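Local coordinates for protein putative hydrolase (Shewanella frigidimarina, PDB 3LHO) that probably acts as an iron(II)-dependent dioxygenase that oxidatively decarboxylates 2-oxoadipate to 2-hydroxyglutarate, at residues 37-43 against 163-169; 115-119 against 135-139; 78-84 against 94-100. One frame throughout, in Å; residues are numbered along the deposited sequence. Where two conformers were deposited one is given.

Contact 1 of 3, residues 37-43 against 163-169; sequences IINDHIA and ANHFTVS. With NI (nickel (II) ion), chain B.
H41 and H165 reach out from neighbouring strands and share one nickel ion, the NE2 of each lying 2.1 Å from the metal. In both, CG lies between the backbone N and the carbonyl carbon (chi1 69° for H41), which brings the two rings out on the same face of the sheet to the metal. Their imidazoles meet rim to rim with planes 78° apart. E235 gives the third protein ligand through OE1, and three waters bring the shell to six.

T167 sits over one face of H41, its CB 3.6 Å from the ring centroid. Its OG1 is 3.0 Å from H41 NE2, with no hydrogen to share; that hydroxyl bonds E235 OE1 instead. A43 covers a face of H165, its CB 3.6 Å from that ring's centroid. Two histidines and one carboxylate on adjoining strands of a mixed sheet fit the metal site of the glyoxalase clan. The nickel here probably stands in for the iron(II) cofactor.

Each ring is held at its other nitrogen by the residue before it. H41 ND1 gives D40 OD2 a nearly straight bond (2.6 Å, 171°), in the ring plane and onto the carboxylate's anti lone pair; H165 ND1 donates to N164 OD1 at 2.8 Å, again in the ring plane. Together with the metal bond, each helps fix the ring's rotation. D40 is held in turn by salt bridges to R239 and K93.

The strand pairing is broken here by a classic beta bulge, D40 and H41 both facing T167: D40 N bonds T167 O at 2.6 Å, H41 N only weakly. On the other side of the sheet, I42 CG2 lies over the F166 ring, 3.4 Å from its centroid, and L13 of helix 6-20 packs against both.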
loop_
_atom_site.group_PDB
_atom_site.type_symbol
_atom_site.label_atom_id
_atom_site.label_comp_id
_atom_site.label_asym_id
_atom_site.label_seq_id
_atom_site.Cartn_x
_atom_site.Cartn_y
_atom_site.Cartn_z
ATOM N N ILE A 37 -14.210 9.639 -2.628
ATOM C CA ILE A 37 -13.500 10.175 -1.476
ATOM C C ILE A 37 -12.115 10.493 -2.003
ATOM O O ILE A 37 -11.563 9.687 -2.750
ATOM C CB ILE A 37 -13.387 9.060 -0.414
ATOM C CG1 ILE A 37 -14.747 8.827 0.254
ATOM C CG2 ILE A 37 -12.364 9.382 0.633
ATOM C CD1 ILE A 37 -15.295 10.065 0.857
ATOM N N ILE A 38 -11.529 11.627 -1.619
ATOM C CA ILE A 38 -10.167 11.916 -2.014
ATOM C C ILE A 38 -9.175 11.087 -1.153
ATOM O O ILE A 38 -9.201 11.128 0.104
ATOM C CB ILE A 38 -9.831 13.444 -1.891
ATOM C CG1 ILE A 38 -10.775 14.258 -2.805
ATOM C CG2 ILE A 38 -8.332 13.692 -2.186
ATOM C CD1 ILE A 38 -10.711 13.872 -4.230
ATOM N N ASN A 39 -8.273 10.384 -1.832
ATOM C CA ASN A 39 -7.225 9.627 -1.144
ATOM C C ASN A 39 -5.920 10.423 -0.954
ATOM O O ASN A 39 -5.490 11.154 -1.846
ATOM C CB ASN A 39 -6.962 8.336 -1.916
ATOM C CG ASN A 39 -8.168 7.415 -1.941
ATOM O OD1 ASN A 39 -8.663 7.015 -3.026
ATOM N ND2 ASN A 39 -8.674 7.094 -0.770
ATOM N N ASP A 40 -5.313 10.311 0.214
ATOM C CA ASP A 40 -3.982 10.879 0.457
ATOM C C ASP A 40 -2.905 10.135 -0.342
ATOM O O ASP A 40 -2.012 10.751 -0.948
ATOM C CB ASP A 40 -3.614 10.754 1.954
ATOM C CG ASP A 40 -2.259 11.362 2.264
ATOM O OD1 ASP A 40 -2.148 12.590 2.152
ATOM O OD2 ASP A 40 -1.265 10.639 2.529
ATOM N N HIS A 41 -2.997 8.803 -0.315
ATOM C CA HIS A 41 -2.025 7.945 -0.986
ATOM C C HIS A 41 -2.498 6.537 -1.162
ATOM O O HIS A 41 -3.517 6.134 -0.551
ATOM C CB HIS A 41 -0.627 7.976 -0.281
ATOM C CG HIS A 41 -0.560 7.338 1.080
ATOM N ND1 HIS A 41 -0.777 8.050 2.249
ATOM C CD2 HIS A 41 -0.181 6.084 1.468
ATOM C CE1 HIS A 41 -0.582 7.255 3.285
ATOM N NE2 HIS A 41 -0.202 6.067 2.838
ATOM N N ILE A 42 -1.796 5.831 -2.064
ATOM C CA ILE A 42 -1.732 4.375 -2.130
ATOM C C ILE A 42 -0.284 3.924 -1.854
ATOM O O ILE A 42 0.690 4.725 -1.912
ATOM C CB ILE A 42 -2.300 3.785 -3.491
ATOM C CG1 ILE A 42 -1.458 4.249 -4.685
ATOM C CG2 ILE A 42 -3.768 4.189 -3.696
ATOM C CD1 ILE A 42 -0.906 3.211 -5.523
ATOM N N ALA A 43 -0.151 2.664 -1.448
ATOM C CA ALA A 43 1.165 2.080 -1.152
ATOM C C ALA A 43 1.305 0.785 -1.920
ATOM O O ALA A 43 0.385 -0.068 -1.857
ATOM C CB ALA A 43 1.312 1.803 0.357
ATOM N N ALA A 163 -2.582 -3.522 -4.475
ATOM C CA ALA A 163 -2.356 -2.380 -3.504
ATOM C C ALA A 163 -2.224 -2.937 -2.111
ATOM O O ALA A 163 -2.991 -3.808 -1.715
ATOM C CB ALA A 163 -3.512 -1.343 -3.558
ATOM N N ASN A 164 -1.227 -2.463 -1.355
ATOM C CA ASN A 164 -1.130 -2.821 0.043
ATOM C C ASN A 164 -2.144 -2.048 0.871
ATOM O O ASN A 164 -2.751 -2.610 1.776
ATOM C CB ASN A 164 0.272 -2.569 0.594
ATOM C CG ASN A 164 0.390 -2.872 2.118
ATOM O OD1 ASN A 164 0.304 -1.968 2.935
ATOM N ND2 ASN A 164 0.566 -4.146 2.483
ATOM N N HIS A 165 -2.323 -0.764 0.554
ATOM C CA HIS A 165 -3.444 0.018 1.141
ATOM C C HIS A 165 -3.754 1.272 0.352
ATOM O O HIS A 165 -2.908 1.773 -0.400
ATOM C CB HIS A 165 -3.204 0.356 2.633
ATOM C CG HIS A 165 -1.983 1.175 2.909
ATOM N ND1 HIS A 165 -0.748 0.620 3.172
ATOM C CD2 HIS A 165 -1.833 2.512 3.081
ATOM C CE1 HIS A 165 0.123 1.575 3.426
ATOM N NE2 HIS A 165 -0.506 2.745 3.364
ATOM N N PHE A 166 -5.004 1.722 0.489
ATOM C CA PHE A 166 -5.406 3.098 0.207
ATOM C C PHE A 166 -5.513 3.861 1.512
ATOM O O PHE A 166 -5.875 3.272 2.538
ATOM C CB PHE A 166 -6.756 3.113 -0.438
ATOM C CG PHE A 166 -6.709 2.785 -1.871
ATOM C CD1 PHE A 166 -6.385 1.502 -2.283
ATOM C CD2 PHE A 166 -7.013 3.759 -2.827
ATOM C CE1 PHE A 166 -6.359 1.186 -3.643
ATOM C CE2 PHE A 166 -7.025 3.420 -4.190
ATOM C CZ PHE A 166 -6.638 2.165 -4.580
ATOM N N THR A 167 -5.230 5.163 1.447
ATOM C CA THR A 167 -5.333 6.056 2.580
ATOM C C THR A 167 -6.198 7.274 2.281
ATOM O O THR A 167 -5.887 8.043 1.361
ATOM C CB THR A 167 -3.951 6.539 3.020
ATOM O OG1 THR A 167 -3.132 5.403 3.336
ATOM C CG2 THR A 167 -4.105 7.462 4.265
ATOM N N VAL A 168 -7.279 7.428 3.050
ATOM C CA VAL A 168 -8.178 8.561 2.966
ATOM C C VAL A 168 -7.544 9.841 3.437
ATOM O O VAL A 168 -6.839 9.848 4.449
ATOM C CB VAL A 168 -9.475 8.281 3.759
ATOM C CG1 VAL A 168 -10.397 9.496 3.747
ATOM C CG2 VAL A 168 -10.182 7.034 3.139
ATOM N N SER A 169 -7.763 10.926 2.688
ATOM C CA SER A 169 -7.288 12.211 3.081
ATOM C C SER A 169 -8.331 12.820 4.007
ATOM O O SER A 169 -9.431 13.213 3.549
ATOM C CB SER A 169 -7.115 13.138 1.868
ATOM O OG SER A 169 -6.832 14.455 2.308
HETATM NI NI NI B . 0.320 4.514 4.204
HETATM O O HOH W 1 -11.045 12.586 1.590
HETATM O O HOH W 2 -3.903 14.280 3.383
HETATM O O HOH W 3 1.332 3.365 6.073
HETATM O O HOH W 4 1.480 5.825 5.244
HETATM O O HOH W 5 2.493 4.291 3.504
#

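Contact 2 of 3, residues 115-119 against 135-139; sequences LIDQV and HWDVD
L115 and W136 carry the apolar part of this contact. L115 CB lies over the indole, 3.9 Å from the centroid of the five-membered ring and 17° off its normal, a CH-pi contact. V119 comes in at the edge, its CG2 3.6 Å from W136 CZ3, and the same methyl packs on H135 CB. I116 CD1 reaches CZ3 too, while L115 CD2 runs on to V138. With CG between the backbone N and the carbonyl carbon (chi1 45°), the indole is swung back against the end of helix 106-116.

That helix runs out into a type I turn, I116 to V119, and 135-139 is the loop that leads into helix 140-149, with D139 as its N-cap.

The one hydrogen bond between the two segments is on the exposed side. Q118 extends its side chain across W136, and its OE1 takes the D137 N-H at 3.0 Å, the donor tilted 30° from the carbonyl plane; NE2 turns back to G114 O. One water bridges Q118 O and H135 O. Deeper in, W136 NE1 bonds A157 O, so an alanine in place of W136 would probably leave that carbonyl without its mate and open a gap beside L115 and V119.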
loop_
_atom_site.group_PDB
_atom_site.type_symbol
_atom_site.label_atom_id
_atom_site.label_comp_id
_atom_site.label_asym_id
_atom_site.label_seq_id
_atom_site.Cartn_x
_atom_site.Cartn_y
_atom_site.Cartn_z
ATOM N N LEU A 115 10.607 -17.039 -6.673
ATOM C CA LEU A 115 9.251 -16.566 -6.976
ATOM C C LEU A 115 9.290 -15.601 -8.156
ATOM O O LEU A 115 8.483 -15.688 -9.054
ATOM C CB LEU A 115 8.650 -15.875 -5.743
ATOM C CG LEU A 115 8.674 -16.643 -4.389
ATOM C CD1 LEU A 115 7.969 -15.843 -3.317
ATOM C CD2 LEU A 115 8.039 -18.013 -4.470
ATOM N N ILE A 116 10.233 -14.673 -8.135
ATOM C CA ILE A 116 10.292 -13.644 -9.186
ATOM C C ILE A 116 10.744 -14.217 -10.526
ATOM O O ILE A 116 10.367 -13.708 -11.555
ATOM C CB ILE A 116 11.154 -12.465 -8.763
ATOM C CG1 ILE A 116 10.599 -11.852 -7.447
ATOM C CG2 ILE A 116 11.231 -11.400 -9.889
ATOM C CD1 ILE A 116 9.151 -11.415 -7.561
ATOM N N ASP A 117 11.505 -15.320 -10.509
ATOM C CA ASP A 117 11.878 -16.005 -11.734
ATOM C C ASP A 117 10.629 -16.439 -12.423
ATOM O O ASP A 117 10.625 -16.604 -13.633
ATOM C CB ASP A 117 12.731 -17.252 -11.480
ATOM C CG ASP A 117 14.154 -16.930 -11.160
ATOM O OD1 ASP A 117 14.553 -15.760 -11.283
ATOM O OD2 ASP A 117 14.857 -17.863 -10.722
ATOM N N GLN A 118 9.545 -16.637 -11.697
ATOM C CA GLN A 118 8.308 -17.095 -12.377
ATOM C C GLN A 118 7.478 -15.995 -13.038
ATOM O O GLN A 118 6.533 -16.293 -13.813
ATOM C CB GLN A 118 7.438 -17.887 -11.412
ATOM C CG GLN A 118 8.084 -19.180 -10.923
ATOM C CD GLN A 118 7.341 -19.786 -9.734
ATOM O OE1 GLN A 118 6.204 -20.238 -9.866
ATOM N NE2 GLN A 118 7.995 -19.816 -8.563
ATOM N N VAL A 119 7.799 -14.742 -12.730
ATOM C CA VAL A 119 7.146 -13.587 -13.349
ATOM C C VAL A 119 7.593 -13.446 -14.821
ATOM O O VAL A 119 8.776 -13.287 -15.115
ATOM C CB VAL A 119 7.479 -12.281 -12.616
ATOM C CG1 VAL A 119 6.833 -11.066 -13.347
ATOM C CG2 VAL A 119 7.043 -12.343 -11.130
ATOM N N HIS A 135 2.168 -14.253 -9.360
ATOM C CA HIS A 135 2.616 -14.843 -10.620
ATOM C C HIS A 135 3.357 -16.185 -10.410
ATOM O O HIS A 135 3.865 -16.772 -11.375
ATOM C CB HIS A 135 3.548 -13.878 -11.335
ATOM C CG HIS A 135 2.892 -12.608 -11.797
ATOM N ND1 HIS A 135 2.684 -12.316 -13.133
ATOM C CD2 HIS A 135 2.446 -11.532 -11.102
ATOM C CE1 HIS A 135 2.120 -11.119 -13.235
ATOM N NE2 HIS A 135 1.960 -10.625 -12.017
ATOM N N TRP A 136 3.426 -16.649 -9.157
ATOM C CA TRP A 136 4.282 -17.764 -8.764
ATOM C C TRP A 136 3.498 -18.748 -7.907
ATOM O O TRP A 136 2.558 -18.367 -7.234
ATOM C CB TRP A 136 5.520 -17.260 -7.979
ATOM C CG TRP A 136 5.147 -16.261 -6.969
ATOM C CD1 TRP A 136 4.675 -16.514 -5.708
ATOM C CD2 TRP A 136 5.164 -14.841 -7.120
ATOM N NE1 TRP A 136 4.385 -15.339 -5.068
ATOM C CE2 TRP A 136 4.672 -14.291 -5.906
ATOM C CE3 TRP A 136 5.535 -13.972 -8.163
ATOM C CZ2 TRP A 136 4.560 -12.923 -5.701
ATOM C CZ3 TRP A 136 5.408 -12.621 -7.971
ATOM C CH2 TRP A 136 4.934 -12.100 -6.730
ATOM N N ASP A 137 3.852 -20.019 -8.031
ATOM C CA ASP A 137 3.524 -21.050 -7.035
ATOM C C ASP A 137 4.383 -20.832 -5.798
ATOM O O ASP A 137 5.570 -20.513 -5.893
ATOM C CB ASP A 137 3.840 -22.431 -7.564
ATOM C CG ASP A 137 2.934 -22.814 -8.691
ATOM O OD1 ASP A 137 1.745 -22.454 -8.604
ATOM O OD2 ASP A 137 3.412 -23.418 -9.662
ATOM N N VAL A 138 3.781 -21.010 -4.639
ATOM C CA VAL A 138 4.533 -20.905 -3.400
ATOM C C VAL A 138 3.924 -21.864 -2.380
ATOM O O VAL A 138 2.691 -22.037 -2.331
ATOM C CB VAL A 138 4.579 -19.440 -2.918
ATOM C CG1 VAL A 138 3.196 -18.814 -2.855
ATOM C CG2 VAL A 138 5.334 -19.320 -1.586
ATOM N N ASP A 139 4.788 -22.495 -1.593
ATOM C CA ASP A 139 4.328 -23.452 -0.561
ATOM C C ASP A 139 4.403 -22.842 0.849
ATOM O O ASP A 139 4.973 -21.761 1.052
ATOM C CB ASP A 139 5.074 -24.806 -0.622
ATOM C CG ASP A 139 6.572 -24.707 -0.323
ATOM O OD1 ASP A 139 7.088 -23.670 0.142
ATOM O OD2 ASP A 139 7.245 -25.710 -0.611
HETATM O O HOH W 6 3.456 -16.370 -14.071
#

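Contact 3 of 3, residues 78-84 against 94-100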
loop_
_atom_site.group_PDB
_atom_site.type_symbol
_atom_site.label_atom_id
_atom_site.label_comp_id
_atom_site.label_asym_id
_atom_site.label_seq_id
_atom_site.Cartn_x
_atom_site.Cartn_y
_atom_site.Cartn_z
ATOM N N LYS A 78 14.623 -2.856 6.155
ATOM C CA LYS A 78 15.472 -3.151 4.980
ATOM C C LYS A 78 14.806 -2.707 3.678
ATOM O O LYS A 78 14.671 -3.470 2.720
ATOM C CB LYS A 78 15.870 -4.639 4.932
ATOM C CG LYS A 78 16.505 -5.179 6.233
ATOM C CD LYS A 78 17.641 -4.324 6.723
ATOM C CE LYS A 78 18.191 -4.857 8.070
ATOM N NZ LYS A 78 18.496 -3.776 9.068
ATOM N N LEU A 79 14.339 -1.469 3.678
ATOM C CA LEU A 79 13.526 -0.952 2.571
ATOM C C LEU A 79 14.092 0.353 2.041
ATOM O O LEU A 79 14.632 1.159 2.817
ATOM C CB LEU A 79 12.120 -0.614 3.059
ATOM C CG LEU A 79 11.161 -1.690 3.576
ATOM C CD1 LEU A 79 9.786 -1.082 3.936
ATOM C CD2 LEU A 79 11.006 -2.796 2.522
ATOM N N ILE A 80 13.959 0.544 0.732
ATOM C CA ILE A 80 14.029 1.903 0.210
ATOM C C ILE A 80 12.698 2.231 -0.441
ATOM O O ILE A 80 11.912 1.355 -0.852
ATOM C CB ILE A 80 15.218 2.172 -0.743
ATOM C CG1 ILE A 80 15.143 1.281 -1.987
ATOM C CG2 ILE A 80 16.552 2.011 0.023
ATOM C CD1 ILE A 80 15.914 1.856 -3.198
ATOM N N ALA A 81 12.391 3.516 -0.488
ATOM C CA ALA A 81 11.110 3.868 -1.102
ATOM C C ALA A 81 11.198 5.247 -1.721
ATOM O O ALA A 81 12.144 6.047 -1.458
ATOM C CB ALA A 81 9.972 3.817 -0.057
ATOM N N LYS A 82 10.188 5.538 -2.517
ATOM C CA LYS A 82 10.016 6.875 -3.109
ATOM C C LYS A 82 8.510 7.157 -3.118
ATOM O O LYS A 82 7.682 6.190 -3.111
ATOM C CB LYS A 82 10.516 6.917 -4.563
ATOM C CG LYS A 82 11.990 6.508 -4.850
ATOM C CD LYS A 82 12.290 6.380 -6.387
ATOM C CE LYS A 82 12.371 7.693 -7.106
ATOM N NZ LYS A 82 13.477 8.617 -6.629
ATOM N N HIS A 83 8.167 8.448 -3.135
ATOM C CA HIS A 83 6.808 8.847 -3.409
ATOM C C HIS A 83 6.761 9.751 -4.625
ATOM O O HIS A 83 7.748 10.418 -4.962
ATOM C CB HIS A 83 6.096 9.418 -2.148
ATOM C CG HIS A 83 6.064 10.907 -2.065
ATOM N ND1 HIS A 83 6.991 11.642 -1.346
ATOM C CD2 HIS A 83 5.182 11.799 -2.576
ATOM C CE1 HIS A 83 6.687 12.932 -1.456
ATOM N NE2 HIS A 83 5.585 13.052 -2.194
ATOM N N PHE A 84 5.598 9.677 -5.306
ATOM C CA PHE A 84 5.302 10.376 -6.544
ATOM C C PHE A 84 4.028 11.205 -6.379
ATOM O O PHE A 84 3.083 10.775 -5.703
ATOM C CB PHE A 84 5.143 9.377 -7.719
ATOM C CG PHE A 84 6.325 8.466 -7.893
ATOM C CD1 PHE A 84 6.481 7.351 -7.052
ATOM C CD2 PHE A 84 7.292 8.733 -8.837
ATOM C CE1 PHE A 84 7.582 6.535 -7.160
ATOM C CE2 PHE A 84 8.419 7.908 -8.972
ATOM C CZ PHE A 84 8.555 6.793 -8.127
ATOM N N VAL A 94 1.548 8.467 -4.553
ATOM C CA VAL A 94 1.906 7.090 -4.775
ATOM C C VAL A 94 3.229 6.783 -4.063
ATOM O O VAL A 94 4.269 7.362 -4.339
ATOM C CB VAL A 94 1.963 6.760 -6.291
ATOM C CG1 VAL A 94 2.511 5.321 -6.498
ATOM C CG2 VAL A 94 0.578 6.983 -6.910
ATOM N N PHE A 95 3.133 5.901 -3.090
ATOM C CA PHE A 95 4.255 5.493 -2.296
ATOM C C PHE A 95 4.645 4.076 -2.744
ATOM O O PHE A 95 3.792 3.152 -2.715
ATOM C CB PHE A 95 3.840 5.472 -0.842
ATOM C CG PHE A 95 4.967 5.196 0.098
ATOM C CD1 PHE A 95 5.849 6.204 0.482
ATOM C CD2 PHE A 95 5.145 3.890 0.598
ATOM C CE1 PHE A 95 6.926 5.931 1.370
ATOM C CE2 PHE A 95 6.181 3.593 1.469
ATOM C CZ PHE A 95 7.092 4.628 1.869
ATOM N N ILE A 96 5.900 3.922 -3.174
ATOM C CA ILE A 96 6.397 2.626 -3.684
ATOM C C ILE A 96 7.665 2.273 -2.941
ATOM O O ILE A 96 8.636 3.044 -2.886
ATOM C CB ILE A 96 6.596 2.567 -5.218
ATOM C CG1 ILE A 96 5.409 3.121 -6.003
ATOM C CG2 ILE A 96 6.946 1.101 -5.646
ATOM C CD1 ILE A 96 5.660 3.148 -7.573
ATOM N N SER A 97 7.647 1.114 -2.275
ATOM C CA SER A 97 8.848 0.662 -1.572
ATOM C C SER A 97 9.358 -0.651 -2.186
ATOM O O SER A 97 8.645 -1.307 -2.968
ATOM C CB SER A 97 8.567 0.509 -0.084
ATOM O OG SER A 97 7.647 -0.543 0.193
ATOM N N GLU A 98 10.617 -0.976 -1.924
ATOM C CA GLU A 98 11.179 -2.256 -2.347
ATOM C C GLU A 98 12.066 -2.804 -1.244
ATOM O O GLU A 98 12.838 -2.076 -0.679
ATOM C CB GLU A 98 11.989 -2.173 -3.650
ATOM C CG GLU A 98 13.231 -1.381 -3.601
ATOM C CD GLU A 98 13.952 -1.313 -4.947
ATOM O OE1 GLU A 98 13.449 -1.759 -6.026
ATOM O OE2 GLU A 98 15.019 -0.747 -4.929
ATOM N N LEU A 99 11.940 -4.097 -0.999
ATOM C CA LEU A 99 12.768 -4.766 -0.015
ATOM C C LEU A 99 14.165 -4.998 -0.579
ATOM O O LEU A 99 14.340 -5.402 -1.719
ATOM C CB LEU A 99 12.119 -6.115 0.366
ATOM C CG LEU A 99 12.704 -6.893 1.570
ATOM C CD1 LEU A 99 12.336 -6.244 2.888
ATOM C CD2 LEU A 99 12.176 -8.333 1.529
ATOM N N LEU A 100 15.182 -4.770 0.245
ATOM C CA LEU A 100 16.546 -5.011 -0.187
ATOM C C LEU A 100 16.893 -6.476 0.097
ATOM O O LEU A 100 17.235 -6.851 1.215
ATOM C CB LEU A 100 17.470 -4.043 0.552
ATOM C CG LEU A 100 17.113 -2.555 0.393
ATOM C CD1 LEU A 100 18.036 -1.735 1.272
ATOM C CD2 LEU A 100 17.288 -2.120 -1.076
#
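A81 and S97 mark the tight middle of this strand pair, their CB atoms 3.6 Å apart in a non-hydrogen-bonded pair where the backbones come especially close. F95 has CG anti to the backbone N (chi1 -174°), which carries its ring along the sheet until CZ is 3.6 Å from A81 CB. On the same face, L79 CD2 meets L99 CD1 at 3.7 Å, and Y152 of helix 151-159 touches both leucines while its hydroxyl bonds S97 OG. F251 packs on the rings of F95 and H83.

The two strands are the arms of an antiparallel beta hairpin in the mixed sheet. Seven backbone hydrogen bonds hold it, among them I96 N to K82 O, 2.9 Å and straight at 180°. Away from the hairpin turn, K78 and L79 form a G1 bulge against F74 of the neighbouring strand 67-74.

The face of F84, V94 and I96 is also buried, beneath helix 54-62, with F84 CE1 3.9 Å from I96 CD1. The looser side is nearer solvent: K78, I80, K82 and L100 are all partly exposed. I80 lies alongside E98, pointing the same way, while E98 OE1 takes the L54 N-H. K82 shares little with I96 beyond backbone, and its NZ forms salt bridges with D71 and D68. K78 leads its chain away to E75 O, and L100 meets mainly backbone there, its N bonding K78 O at 2.8 Å.

How the contacts relate
Contacts 1 and 3 belong to one sheet, since strands 39-47 and 93-99 are neighbours in it; I42 O and F95 N, 3.0 Å apart, probably hydrogen-bond, and I42 also packs on V94. Both are antiparallel and largely buried near the centre of the molecule, but contact 1 breaks its ladder with a bulge and gives two histidines to a metal, whereas contact 3 keeps an even ladder and mostly apolar faces. Contact 2 stands apart, its centre about 21 Å from the centre of the chain. It joins a helix end to a loop, with one cross-segment hydrogen bond; Q118 and D137 are exposed although L115 and W136 are buried.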